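Local coordinates for protein inulin fructotransferase (Bacillus sp. snu-7, PDB 2INV) that catalyses intramolecular fructosyl transfer on inulin, a lyase-type reaction that releases di-fructose anhydride, at residues G228-L234 and R252-E258; A236-L242 and F259-C265. All blocks are in the same frame, centred on the assembly; numbering follows the deposited sequence.

Contact 1 (G228-L234 and R252-E258); sequences GPDGVTL and RGRSLIE. With FRU (beta-D-fructofuranose), chain D.
CG1 of Val-232 stands anti to its carbonyl carbon (chi1 -64°), and the chain of Arg-254 runs extended from CG to NE, which brings the two side chains alongside each other. CG1 thus lies over one face of the guanidinium, offset toward the rim, with CG1 of Val-232 3.3 Å from CZ of Arg-254. The in-plane edge of that group goes to Glu-258 in a side-on grip: Arg-254 NE reaches Glu-258 OE1 at 3.1 Å and Arg-254 NH2 reaches Glu-258 OE2 at 2.7 Å. Ser-255 OG takes the anti lone pair of Glu-258 OE1, at 2.5 Å, so three donors fix the rotation of the carboxylate.

The segments belong to neighbouring coils of a right-handed parallel beta-helix, each turning a corner near its end, at Thr-233 and Leu-234 and at Leu-256 and Ile-257. Arg-254 N bonds almost straight to Gly-231 O (2.8 Å, 179°), and Leu-234 both gives a bond to Leu-256 O and receives one from Glu-258 N. Thr-233 OG1 donates to Ser-255 O in the carbonyl plane, on a lone pair (2.7 Å), and accepts from a water that Gly-253 N also bonds.

Arg-252 lies alongside Pro-229, its CG 3.4 Å from CD of Pro-229. Its NE forms a salt bridge with Glu-301; NH1 bonds the hydroxyl of Tyr-157 and makes a long, straight, in-plane bond to O1 of the bound fructose (3.3 Å, 173°), a sugar that Ser-93, Glu-204 and the carbonyl of Pro-251 also bind.

Contact 2 (A236-L242 and F259-C265); sequences AENHEGL and FTGCNRC
Leu-242 overlaps the Phe-259 ring obliquely, its CD2 lying 3.6 Å from CE1 of Phe-259 and nearly as close to CZ. With CG anti to the backbone N (chi1 -178°), the CD2 branch is the one that meets the ring. Ala-236 adds its methyl to the same ring, CB to Phe-259 CD1 at 3.5 Å, and also touches the sulfur of Cys-262. The same sulfur accepts a hydrogen bond from His-239 N (Cys-262 SG to His-239 N 3.5 Å, 165°). Three residues on, Cys-265 SG packs on CB of Leu-242 and takes a weak bond from Leu-242 N.

The main chains run parallel. Thr-260 N bonds to Ala-236 O at 2.9 Å and Asn-238 N to Thr-260 O at 3.0 Å; beyond the bend at Asn-238 and Gly-261, Asn-263 N bonds to His-239 O. Asn-238 and Gly-261 both have left-handed backbone conformations, which bend the two coils alike. A water joins Asn-238 OD1 to Thr-260 OG1, which also bonds to Asn-284 OD1, while Asn-238 ND2 bonds to Gly-213 O.

On the more exposed flank Glu-240 and Arg-264 form a salt bridge, Glu-240 OE1 to Arg-264 NH1 at 3.0 Å. OE1 uses its syn lone pair and sits near the guanidinium plane of Arg-264, though the two planar groups are turned 42° apart. Both chains bend at chi2 to meet. A water links Glu-240 OE1 to Asn-263 ND2, Asn-263 OD1 takes a bond from Lys-287 N, and Glu-288 holds Arg-264 NE. Arg-264 also packs on His-295 of the second subunit.

Parallel strands in register on successive coils, with Ala-236, Leu-242, Phe-259 and the two cysteines buried and the Glu-240/Arg-264 pair on a partly exposed flank, are the arrangement of a right-handed parallel beta-helix.

In the fold
Along the chain the segments alternate, 228-234, 236-242, 252-258, then 259-265, so contacts 1 and 2 join the same two successive coils of the beta-helix at different places. Their centres lie about 17 Å apart. Both use strand 232-240, which pairs in parallel with strand 258-260, and a probable hydrogen bond of 2.9 Å from Ala-236 N to Glu-258 O links one contact to the other. Strand 207-211 and strand 280-283 continue the stacking on the preceding and following coils. Contact 1 ends at the sugar pocket through Arg-252, whereas contact 2 reaches the second subunit, with Gly-241 O bonded to Asn-248 of that chain: the coil pair spans from ligand site to subunit interface.

Contact 1 (G228-L234 and R252-E258)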
ATOM      1  N   GLY A 228       6.489 -14.758  17.535  1.00 14.67           N
ATOM      2  CA  GLY A 228       7.237 -15.610  18.439  1.00 15.81           C
ATOM      3  C   GLY A 228       7.278 -17.062  17.982  1.00 16.00           C
ATOM      4  O   GLY A 228       6.382 -17.526  17.267  1.00 15.93           O
ATOM      5  N   PRO A 229       8.325 -17.804  18.380  1.00 16.76           N
ATOM      6  CA  PRO A 229       8.554 -19.217  18.053  1.00 17.87           C
ATOM      7  C   PRO A 229       7.320 -20.097  18.209  1.00 18.51           C
ATOM      8  O   PRO A 229       7.122 -21.046  17.445  1.00 18.92           O
ATOM      9  CB  PRO A 229       9.648 -19.616  19.030  1.00 17.88           C
ATOM     10  CG  PRO A 229      10.487 -18.378  19.087  1.00 18.87           C
ATOM     11  CD  PRO A 229       9.451 -17.263  19.165  1.00 17.37           C
ATOM     12  N   ASP A 230       6.496 -19.768  19.199  1.00 18.90           N
ATOM     13  CA  ASP A 230       5.278 -20.520  19.487  1.00 19.99           C
ATOM     14  C   ASP A 230       4.045 -19.816  18.955  1.00 19.51           C
ATOM     15  O   ASP A 230       2.915 -20.234  19.225  1.00 21.49           O
ATOM     16  CB  ASP A 230       5.119 -20.692  20.994  1.00 21.79           C
ATOM     17  CG  ASP A 230       6.239 -21.498  21.610  1.00 23.38           C
ATOM     18  OD1 ASP A 230       6.591 -22.566  21.055  1.00 24.52           O
ATOM     19  OD2 ASP A 230       6.775 -21.068  22.654  1.00 25.87           O
ATOM     20  N   GLY A 231       4.254 -18.737  18.213  1.00 18.29           N
ATOM     21  CA  GLY A 231       3.123 -18.002  17.691  1.00 17.22           C
ATOM     22  C   GLY A 231       3.139 -17.866  16.188  1.00 16.29           C
ATOM     23  O   GLY A 231       4.086 -18.283  15.511  1.00 15.81           O
ATOM     24  N   VAL A 232       2.084 -17.257  15.667  1.00 14.57           N
ATOM     25  CA  VAL A 232       1.963 -17.043  14.246  1.00 13.06           C
ATOM     26  C   VAL A 232       2.184 -15.570  13.965  1.00 12.21           C
ATOM     27  O   VAL A 232       1.973 -14.722  14.843  1.00 11.83           O
ATOM     28  CB  VAL A 232       0.573 -17.448  13.760  1.00 14.54           C
ATOM     29  CG1 VAL A 232       0.369 -18.944  13.977  1.00 15.04           C
ATOM     30  CG2 VAL A 232      -0.496 -16.663  14.507  1.00 14.63           C
ATOM     31  N   THR A 233       2.610 -15.268  12.746  1.00 11.01           N
ATOM     32  CA  THR A 233       2.825 -13.893  12.381  1.00 11.00           C
ATOM     33  C   THR A 233       1.472 -13.501  11.796  1.00 11.59           C
ATOM     34  O   THR A 233       0.715 -12.752  12.418  1.00 11.79           O
ATOM     35  CB  THR A 233       3.965 -13.791  11.372  1.00 10.14           C
ATOM     36  OG1 THR A 233       5.123 -14.441  11.913  1.00 10.44           O
ATOM     37  CG2 THR A 233       4.313 -12.337  11.092  1.00 10.13           C
ATOM     38  N   LEU A 234       1.143 -14.028  10.619  1.00 11.77           N
ATOM     39  CA  LEU A 234      -0.158 -13.754  10.021  1.00 11.97           C
ATOM     40  C   LEU A 234      -0.857 -15.099   9.881  1.00 11.60           C
ATOM     41  O   LEU A 234      -0.332 -16.029   9.262  1.00 11.22           O
ATOM     42  CB  LEU A 234      -0.027 -13.106   8.647  1.00 12.31           C
ATOM     43  CG  LEU A 234      -1.364 -12.946   7.911  1.00 12.99           C
ATOM     44  CD1 LEU A 234      -2.299 -12.034   8.691  1.00 14.26           C
ATOM     45  CD2 LEU A 234      -1.106 -12.387   6.524  1.00 15.54           C
ATOM     46  N   ARG A 252      10.261 -14.023  14.679  1.00 16.44           N
ATOM     47  CA  ARG A 252      10.556 -15.549  14.777  1.00 16.20           C
ATOM     48  C   ARG A 252       9.247 -16.126  15.180  1.00 15.25           C
ATOM     49  O   ARG A 252       9.152 -16.822  16.189  1.00 16.70           O
ATOM     50  CB  ARG A 252      11.635 -15.615  15.855  1.00 16.30           C
ATOM     51  CG  ARG A 252      11.275 -15.159  17.219  1.00 17.30           C
ATOM     52  CD  ARG A 252      12.502 -15.186  18.247  1.00 17.75           C
ATOM     53  NE  ARG A 252      13.799 -14.754  17.815  1.00 18.57           N
ATOM     54  CZ  ARG A 252      14.246 -13.527  17.986  1.00 18.97           C
ATOM     55  NH1 ARG A 252      13.506 -12.604  18.582  1.00 18.20           N
ATOM     56  NH2 ARG A 252      15.466 -13.226  17.562  1.00 20.04           N
ATOM     57  N   GLY A 253       8.205 -15.802  14.276  1.00 14.40           N
ATOM     58  CA  GLY A 253       7.049 -16.689  14.328  1.00 13.95           C
ATOM     59  C   GLY A 253       7.388 -18.135  14.015  1.00 14.48           C
ATOM     60  O   GLY A 253       8.481 -18.425  13.542  1.00 15.80           O
ATOM     61  N   ARG A 254       6.465 -19.048  14.301  1.00 13.02           N
ATOM     62  CA  ARG A 254       6.692 -20.458  13.991  1.00 13.11           C
ATOM     63  C   ARG A 254       6.516 -20.502  12.481  1.00 12.51           C
ATOM     64  O   ARG A 254       7.065 -21.363  11.785  1.00 13.07           O
ATOM     65  CB  ARG A 254       5.643 -21.352  14.675  1.00 13.10           C
ATOM     66  CG  ARG A 254       4.225 -21.180  14.138  1.00 14.95           C
ATOM     67  CD  ARG A 254       3.204 -21.950  14.973  1.00 15.40           C
ATOM     68  NE  ARG A 254       1.909 -22.015  14.301  1.00 16.68           N
ATOM     69  CZ  ARG A 254       0.742 -22.089  14.932  1.00 16.93           C
ATOM     70  NH1 ARG A 254       0.697 -22.106  16.258  1.00 17.77           N
ATOM     71  NH2 ARG A 254      -0.384 -22.136  14.235  1.00 17.52           N
ATOM     72  N   SER A 255       5.739 -19.536  11.997  1.00 11.13           N
ATOM     73  CA  SER A 255       5.445 -19.364  10.581  1.00 10.89           C
ATOM     74  C   SER A 255       5.311 -17.862  10.362  1.00 11.76           C
ATOM     75  O   SER A 255       5.181 -17.105  11.324  1.00 11.18           O
ATOM     76  CB  SER A 255       4.133 -20.077  10.215  1.00 10.69           C
ATOM     77  OG  SER A 255       3.041 -19.522  10.935  1.00 11.16           O
ATOM     78  N   LEU A 256       5.355 -17.428   9.107  1.00 11.07           N
ATOM     79  CA  LEU A 256       5.221 -16.007   8.809  1.00 12.61           C
ATOM     80  C   LEU A 256       3.847 -15.774   8.208  1.00 13.14           C
ATOM     81  O   LEU A 256       3.205 -14.760   8.472  1.00 12.82           O
ATOM     82  CB  LEU A 256       6.317 -15.545   7.844  1.00 12.38           C
ATOM     83  CG  LEU A 256       7.750 -15.587   8.384  1.00 11.70           C
ATOM     84  CD1 LEU A 256       8.692 -15.030   7.329  1.00 12.50           C
ATOM     85  CD2 LEU A 256       7.865 -14.782   9.674  1.00 11.44           C
ATOM     86  N   ILE A 257       3.400 -16.720   7.393  1.00 13.04           N
ATOM     87  CA  ILE A 257       2.085 -16.645   6.786  1.00 13.82           C
ATOM     88  C   ILE A 257       1.499 -18.032   6.866  1.00 12.89           C
ATOM     89  O   ILE A 257       2.056 -18.993   6.333  1.00 12.94           O
ATOM     90  CB  ILE A 257       2.142 -16.171   5.332  1.00 14.63           C
ATOM     91  CG1 ILE A 257       2.584 -14.708   5.297  1.00 16.05           C
ATOM     92  CG2 ILE A 257       0.768 -16.328   4.678  1.00 15.59           C
ATOM     93  CD1 ILE A 257       2.801 -14.161   3.913  1.00 18.18           C
ATOM     94  N   GLU A 258       0.362 -18.128   7.540  1.00 12.65           N
ATOM     95  CA  GLU A 258      -0.256 -19.417   7.751  1.00 12.60           C
ATOM     96  C   GLU A 258      -1.755 -19.404   7.519  1.00 12.23           C
ATOM     97  O   GLU A 258      -2.520 -18.812   8.287  1.00 11.96           O
ATOM     98  CB  GLU A 258       0.062 -19.873   9.175  1.00 14.06           C
ATOM     99  CG  GLU A 258      -0.210 -21.314   9.453  1.00 14.58           C
ATOM    100  CD  GLU A 258       0.134 -21.658  10.880  1.00 17.08           C
ATOM    101  OE1 GLU A 258       1.233 -21.252  11.330  1.00 17.17           O
ATOM    102  OE2 GLU A 258      -0.675 -22.333  11.561  1.00 17.69           O
TER
HETATM  103  C1  FRU D   2      15.272  -8.632  18.386  1.00 25.78           C
HETATM  104  C2  FRU D   2      14.637  -8.524  16.935  1.00 25.18           C
HETATM  105  C3  FRU D   2      13.083  -8.469  16.926  1.00 24.41           C
HETATM  106  C4  FRU D   2      12.656  -9.218  15.644  1.00 23.81           C
HETATM  107  C5  FRU D   2      13.788 -10.188  15.468  1.00 23.70           C
HETATM  108  C6  FRU D   2      14.245 -10.143  14.001  1.00 23.40           C
HETATM  109  O1  FRU D   2      14.539  -9.562  19.227  1.00 25.60           O
HETATM  110  O3  FRU D   2      12.161  -7.459  17.255  1.00 24.53           O
HETATM  111  O4  FRU D   2      11.368  -9.797  15.750  1.00 22.82           O
HETATM  112  O5  FRU D   2      14.850  -9.822  16.417  1.00 24.61           O
HETATM  113  O6  FRU D   2      14.870 -11.336  13.756  1.00 23.25           O
HETATM  114  O   HOH W   1       2.160 -16.926  10.504  1.00  9.36           O
HETATM  115  O   HOH W   2       7.549 -13.557  12.715  1.00 13.68           O

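Contact 2 (A236-L242 and F259-C265)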
ATOM      1  N   ALA A 236      -4.662 -17.027   8.999  1.00 11.19           N
ATOM      2  CA  ALA A 236      -5.980 -16.857   8.404  1.00 12.48           C
ATOM      3  C   ALA A 236      -6.764 -18.164   8.405  1.00 12.10           C
ATOM      4  O   ALA A 236      -6.276 -19.192   7.934  1.00 13.94           O
ATOM      5  CB  ALA A 236      -5.838 -16.334   6.996  1.00 12.94           C
ATOM      6  N   GLU A 237      -7.989 -18.121   8.922  1.00 11.88           N
ATOM      7  CA  GLU A 237      -8.820 -19.315   8.998  1.00 11.50           C
ATOM      8  C   GLU A 237     -10.066 -19.244   8.133  1.00 11.27           C
ATOM      9  O   GLU A 237     -10.938 -18.397   8.336  1.00 10.62           O
ATOM     10  CB  GLU A 237      -9.229 -19.592  10.446  1.00 11.51           C
ATOM     11  CG  GLU A 237      -8.042 -19.764  11.391  1.00 11.65           C
ATOM     12  CD  GLU A 237      -8.471 -20.150  12.792  1.00 10.79           C
ATOM     13  OE1 GLU A 237      -9.662 -19.950  13.128  1.00 12.73           O
ATOM     14  OE2 GLU A 237      -7.613 -20.613  13.570  1.00 12.44           O
ATOM     15  N   ASN A 238     -10.139 -20.150   7.165  1.00 11.72           N
ATOM     16  CA  ASN A 238     -11.282 -20.235   6.265  1.00 12.49           C
ATOM     17  C   ASN A 238     -11.628 -18.874   5.676  1.00 13.21           C
ATOM     18  O   ASN A 238     -12.775 -18.428   5.728  1.00 13.63           O
ATOM     19  CB  ASN A 238     -12.472 -20.818   7.025  1.00 13.79           C
ATOM     20  CG  ASN A 238     -12.084 -22.036   7.841  1.00 13.38           C
ATOM     21  OD1 ASN A 238     -11.559 -23.017   7.303  1.00 13.28           O
ATOM     22  ND2 ASN A 238     -12.330 -21.978   9.147  1.00 11.95           N
ATOM     23  N   HIS A 239     -10.605 -18.219   5.132  1.00 12.63           N
ATOM     24  CA  HIS A 239     -10.756 -16.918   4.506  1.00 12.63           C
ATOM     25  C   HIS A 239     -10.879 -17.096   3.018  1.00 13.10           C
ATOM     26  O   HIS A 239     -10.344 -18.044   2.439  1.00 12.64           O
ATOM     27  CB  HIS A 239      -9.563 -16.011   4.802  1.00 11.49           C
ATOM     28  CG  HIS A 239      -9.804 -15.054   5.925  1.00 12.60           C
ATOM     29  ND1 HIS A 239      -9.921 -13.695   5.735  1.00 12.58           N
ATOM     30  CD2 HIS A 239      -9.943 -15.260   7.257  1.00 13.17           C
ATOM     31  CE1 HIS A 239     -10.116 -13.103   6.901  1.00 11.85           C
ATOM     32  NE2 HIS A 239     -10.133 -14.030   7.840  1.00 12.61           N
ATOM     33  N   GLU A 240     -11.581 -16.159   2.407  1.00 13.84           N
ATOM     34  CA  GLU A 240     -11.814 -16.165   0.986  1.00 13.35           C
ATOM     35  C   GLU A 240     -11.588 -14.731   0.551  1.00 12.46           C
ATOM     36  O   GLU A 240     -12.055 -13.805   1.207  1.00 11.86           O
ATOM     37  CB  GLU A 240     -13.252 -16.604   0.732  1.00 16.07           C
ATOM     38  CG  GLU A 240     -13.816 -16.253  -0.631  1.00 17.67           C
ATOM     39  CD  GLU A 240     -13.751 -17.403  -1.609  1.00 19.10           C
ATOM     40  OE1 GLU A 240     -13.658 -18.568  -1.163  1.00 19.99           O
ATOM     41  OE2 GLU A 240     -13.824 -17.141  -2.829  1.00 18.73           O
ATOM     42  N   GLY A 241     -10.847 -14.545  -0.536  1.00 11.82           N
ATOM     43  CA  GLY A 241     -10.571 -13.203  -1.022  1.00 11.64           C
ATOM     44  C   GLY A 241      -9.542 -12.417  -0.223  1.00 11.21           C
ATOM     45  O   GLY A 241      -9.464 -11.191  -0.349  1.00 12.02           O
ATOM     46  N   LEU A 242      -8.740 -13.104   0.586  1.00 11.68           N
ATOM     47  CA  LEU A 242      -7.718 -12.425   1.374  1.00 11.60           C
ATOM     48  C   LEU A 242      -6.571 -11.968   0.483  1.00 12.00           C
ATOM     49  O   LEU A 242      -6.062 -12.737  -0.329  1.00 11.17           O
ATOM     50  CB  LEU A 242      -7.176 -13.349   2.468  1.00 11.63           C
ATOM     51  CG  LEU A 242      -6.116 -12.796   3.434  1.00 11.37           C
ATOM     52  CD1 LEU A 242      -6.640 -11.552   4.139  1.00 10.77           C
ATOM     53  CD2 LEU A 242      -5.743 -13.859   4.457  1.00 10.05           C
ATOM     54  N   PHE A 259      -2.163 -20.083   6.453  1.00 11.83           N
ATOM     55  CA  PHE A 259      -3.565 -20.187   6.075  1.00 11.96           C
ATOM     56  C   PHE A 259      -4.087 -21.590   6.365  1.00 12.12           C
ATOM     57  O   PHE A 259      -3.429 -22.567   6.029  1.00 12.61           O
ATOM     58  CB  PHE A 259      -3.744 -20.005   4.561  1.00 11.91           C
ATOM     59  CG  PHE A 259      -3.477 -18.620   4.042  1.00 11.47           C
ATOM     60  CD1 PHE A 259      -3.270 -17.547   4.898  1.00 10.69           C
ATOM     61  CD2 PHE A 259      -3.493 -18.386   2.662  1.00 11.22           C
ATOM     62  CE1 PHE A 259      -3.086 -16.255   4.384  1.00 10.10           C
ATOM     63  CE2 PHE A 259      -3.314 -17.114   2.153  1.00 10.52           C
ATOM     64  CZ  PHE A 259      -3.111 -16.045   3.014  1.00 11.33           C
ATOM     65  N   THR A 260      -5.236 -21.713   7.009  1.00 12.38           N
ATOM     66  CA  THR A 260      -5.789 -23.043   7.149  1.00 12.30           C
ATOM     67  C   THR A 260      -7.142 -23.008   6.471  1.00 13.17           C
ATOM     68  O   THR A 260      -8.025 -22.238   6.844  1.00 13.71           O
ATOM     69  CB  THR A 260      -5.932 -23.562   8.607  1.00 12.37           C
ATOM     70  OG1 THR A 260      -6.707 -24.774   8.587  1.00 13.08           O
ATOM     71  CG2 THR A 260      -6.599 -22.545   9.500  1.00 12.28           C
ATOM     72  N   GLY A 261      -7.266 -23.829   5.436  1.00 12.81           N
ATOM     73  CA  GLY A 261      -8.504 -23.923   4.690  1.00 12.06           C
ATOM     74  C   GLY A 261      -8.988 -22.637   4.043  1.00 11.97           C
ATOM     75  O   GLY A 261     -10.194 -22.416   3.960  1.00 11.38           O
ATOM     76  N   CYS A 262      -8.080 -21.770   3.610  1.00 12.54           N
ATOM     77  CA  CYS A 262      -8.511 -20.542   2.957  1.00 12.61           C
ATOM     78  C   CYS A 262      -8.576 -20.853   1.468  1.00 12.86           C
ATOM     79  O   CYS A 262      -7.828 -21.705   0.979  1.00 12.65           O
ATOM     80  CB  CYS A 262      -7.520 -19.407   3.225  1.00 13.72           C
ATOM     81  SG  CYS A 262      -7.213 -19.100   4.975  1.00 11.95           S
ATOM     82  N   ASN A 263      -9.462 -20.177   0.746  1.00 12.56           N
ATOM     83  CA  ASN A 263      -9.581 -20.428  -0.686  1.00 13.49           C
ATOM     84  C   ASN A 263      -9.532 -19.129  -1.475  1.00 12.97           C
ATOM     85  O   ASN A 263     -10.009 -18.093  -1.020  1.00 11.99           O
ATOM     86  CB  ASN A 263     -10.895 -21.153  -1.000  1.00 14.35           C
ATOM     87  CG  ASN A 263     -11.010 -22.481  -0.288  1.00 15.20           C
ATOM     88  OD1 ASN A 263     -10.105 -23.316  -0.343  1.00 16.55           O
ATOM     89  ND2 ASN A 263     -12.132 -22.688   0.388  1.00 17.81           N
ATOM     90  N   ARG A 264      -8.957 -19.199  -2.668  1.00 13.43           N
ATOM     91  CA  ARG A 264      -8.850 -18.043  -3.544  1.00 13.82           C
ATOM     92  C   ARG A 264      -8.255 -16.799  -2.897  1.00 13.11           C
ATOM     93  O   ARG A 264      -8.756 -15.691  -3.104  1.00 12.67           O
ATOM     94  CB  ARG A 264     -10.220 -17.670  -4.102  1.00 15.43           C
ATOM     95  CG  ARG A 264     -10.874 -18.735  -4.926  1.00 18.98           C
ATOM     96  CD  ARG A 264     -12.142 -19.207  -4.254  1.00 21.99           C
ATOM     97  NE  ARG A 264     -12.449 -20.569  -4.664  1.00 25.19           N
ATOM     98  CZ  ARG A 264     -13.239 -21.400  -3.998  1.00 23.76           C
ATOM     99  NH1 ARG A 264     -13.818 -21.013  -2.880  1.00 22.46           N
ATOM    100  NH2 ARG A 264     -13.424 -22.633  -4.446  1.00 25.84           N
ATOM    101  N   CYS A 265      -7.198 -16.962  -2.113  1.00 12.17           N
ATOM    102  CA  CYS A 265      -6.578 -15.801  -1.488  1.00 10.71           C
ATOM    103  C   CYS A 265      -5.319 -15.492  -2.273  1.00 10.79           C
ATOM    104  O   CYS A 265      -4.950 -16.262  -3.175  1.00  9.70           O
ATOM    105  CB  CYS A 265      -6.235 -16.083  -0.023  1.00 11.07           C
ATOM    106  SG  CYS A 265      -7.671 -16.448   1.010  1.00 11.51           S
TER
HETATM  107  O   HOH W   3      -9.451 -24.245   8.588  1.00 15.22           O
HETATM  108  O   HOH W   4     -13.915 -20.164   1.111  1.00 22.59           O